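PDB 3MMZ: putative HAD family hydrolase from Streptomyces avermitilis, which is the HAD-type hydrolase domain, probably a metal-dependent phosphatase of the KdsC family, of a longer protein thought to make CMP-N-acylneuraminate from CTP. Local coordinates for residues L106-D111 with V125-A130. Residues are numbered along the deposited sequence; the frame is centred on the assembly and turned at random.
Sequences LYVGND and VAVASA. With CA (calcium ion), chain M.
V125 and G109 illustrate how parallel strands pair just before a metal-binding loop: V125 spans Y107 and G109, its N-H bonded to Y107 O at 2.8 Å while its own carbonyl takes G109 N at 3.0 Å. A third bond, from V127 N to G109 O at 3.3 Å, carries the pairing past the last strand residue. The CA-H groups of V108 and A126 lean on the carbonyls of V125 and G109. Beyond V127 the chain folds into a type I turn closed by A130 N on V127 O, which returns A130 beside N110, its CB 3.3 Å from N110 O.

V108 and V125 point to the same face of the sheet, and each finds its apolar partner on the other segment. CG2 of V125, beside its own backbone N, meets CG and CD2 of L106 with their axes oblique, whereas V108 crosses V127 at about a right angle, CG1 to CG1 at 3.9 Å. The other V127 branch, CG2, sits between backbone N and carbonyl carbon and rests against N110 CB at 3.7 Å. N110 turns its amide the other way (chi1 79°): OD1 binds the calcium ion at 2.3 Å, and ND2 donates to a water that in turn donates to S129 O, tying the amide to the turn. ND2 also donates to a metal-bound water, a longer bond of 3.2 Å.

D18 (OD2) and D20 (backbone O), in a HAD-type motif at the end of strand 14-17, complete the protein ligands of this calcium, and D114 accepts hydrogen bonds from N110 N and Y107 OH. Helix 150-159 covers V108 and V125 through I154. The pair belongs to the beta-alpha-beta unit 105-109, 115-120, 123-126 of the Rossmann-like HAD core, with strand 105-109 lying between strands 14-17 and 123-126.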
loop_
_atom_site.group_PDB
_atom_site.type_symbol
_atom_site.label_atom_id
_atom_site.label_comp_id
_atom_site.label_asym_id
_atom_site.label_seq_id
_atom_site.Cartn_x
_atom_site.Cartn_y
_atom_site.Cartn_z
ATOM N N LEU D 106 -24.345 9.500 19.150
ATOM C CA LEU D 106 -23.145 9.279 18.352
ATOM C C LEU D 106 -23.480 9.605 16.902
ATOM O O LEU D 106 -24.394 9.019 16.315
ATOM C CB LEU D 106 -22.671 7.831 18.508
ATOM C CG LEU D 106 -21.281 7.471 17.971
ATOM C CD1 LEU D 106 -20.783 6.207 18.655
ATOM C CD2 LEU D 106 -21.350 7.269 16.464
ATOM N N TYR D 107 -22.760 10.561 16.325
ATOM C CA TYR D 107 -22.973 10.924 14.933
ATOM C C TYR D 107 -21.705 10.661 14.137
ATOM O O TYR D 107 -20.640 11.111 14.532
ATOM C CB TYR D 107 -23.356 12.404 14.790
ATOM C CG TYR D 107 -23.511 12.838 13.338
ATOM C CD1 TYR D 107 -24.722 12.668 12.666
ATOM C CD2 TYR D 107 -22.451 13.414 12.640
ATOM C CE1 TYR D 107 -24.877 13.063 11.330
ATOM C CE2 TYR D 107 -22.591 13.817 11.301
ATOM C CZ TYR D 107 -23.811 13.638 10.658
ATOM O OH TYR D 107 -23.974 14.022 9.349
ATOM N N VAL D 108 -21.833 9.964 13.012
ATOM C CA VAL D 108 -20.675 9.638 12.161
ATOM C C VAL D 108 -20.719 10.431 10.869
ATOM O O VAL D 108 -21.727 10.401 10.158
ATOM C CB VAL D 108 -20.642 8.134 11.779
ATOM C CG1 VAL D 108 -19.255 7.734 11.257
ATOM C CG2 VAL D 108 -21.012 7.285 12.961
ATOM N N GLY D 109 -19.620 11.118 10.548
ATOM C CA GLY D 109 -19.547 11.890 9.305
ATOM C C GLY D 109 -18.156 11.926 8.705
ATOM O O GLY D 109 -17.228 11.299 9.231
ATOM N N ASN D 110 -18.016 12.650 7.595
ATOM C CA ASN D 110 -16.769 12.657 6.824
ATOM C C ASN D 110 -16.390 14.011 6.218
ATOM O O ASN D 110 -15.274 14.158 5.747
ATOM C CB ASN D 110 -16.843 11.644 5.675
ATOM C CG ASN D 110 -17.643 12.174 4.505
ATOM O OD1 ASN D 110 -18.833 12.444 4.643
ATOM N ND2 ASN D 110 -16.992 12.358 3.363
ATOM N N ASP D 111 -17.302 14.988 6.192
ATOM C CA ASP D 111 -17.001 16.227 5.450
ATOM C C ASP D 111 -17.409 17.498 6.191
ATOM O O ASP D 111 -18.082 17.432 7.212
ATOM C CB ASP D 111 -17.588 16.193 4.026
ATOM C CG ASP D 111 -16.666 16.856 2.985
ATOM O OD1 ASP D 111 -16.031 17.898 3.266
ATOM O OD2 ASP D 111 -16.572 16.338 1.855
ATOM N N VAL D 125 -18.048 11.335 15.485
ATOM C CA VAL D 125 -17.043 10.358 15.037
ATOM C C VAL D 125 -16.742 10.592 13.556
ATOM O O VAL D 125 -17.658 10.730 12.722
ATOM C CB VAL D 125 -17.497 8.883 15.277
ATOM C CG1 VAL D 125 -16.412 7.901 14.814
ATOM C CG2 VAL D 125 -17.847 8.636 16.766
ATOM N N ALA D 126 -15.457 10.672 13.230
ATOM C CA ALA D 126 -15.038 10.867 11.851
ATOM C C ALA D 126 -14.520 9.543 11.330
ATOM O O ALA D 126 -13.804 8.833 12.047
ATOM C CB ALA D 126 -13.923 11.930 11.776
ATOM N N VAL D 127 -14.892 9.195 10.097
ATOM C CA VAL D 127 -14.259 8.062 9.402
ATOM C C VAL D 127 -12.811 8.430 9.071
ATOM O O VAL D 127 -12.468 9.622 9.008
ATOM C CB VAL D 127 -15.054 7.605 8.149
ATOM C CG1 VAL D 127 -16.448 7.129 8.561
ATOM C CG2 VAL D 127 -15.158 8.720 7.110
ATOM N N ALA D 128 -11.964 7.410 8.888
ATOM C CA ALA D 128 -10.539 7.606 8.631
ATOM C C ALA D 128 -10.279 8.488 7.420
ATOM O O ALA D 128 -9.306 9.264 7.403
ATOM C CB ALA D 128 -9.836 6.259 8.465
ATOM N N SER D 129 -11.165 8.379 6.428
ATOM C CA SER D 129 -11.044 9.105 5.164
ATOM C C SER D 129 -11.666 10.512 5.196
ATOM O O SER D 129 -11.741 11.185 4.165
ATOM C CB SER D 129 -11.685 8.285 4.030
ATOM O OG SER D 129 -12.976 7.823 4.401
ATOM N N ALA D 130 -12.100 10.964 6.368
ATOM C CA ALA D 130 -12.753 12.268 6.482
ATOM C C ALA D 130 -11.811 13.413 6.115
ATOM O O ALA D 130 -10.588 13.288 6.214
ATOM C CB ALA D 130 -13.333 12.483 7.897
HETATM CA CA CA M . -20.838 12.839 3.506
HETATM O O HOH W 1 -14.211 11.979 2.846
HETATM O O HOH W 2 -19.544 13.248 1.596
HETATM O O HOH W 3 -22.867 13.247 2.297
HETATM O O HOH W 4 -21.071 14.803 4.767
#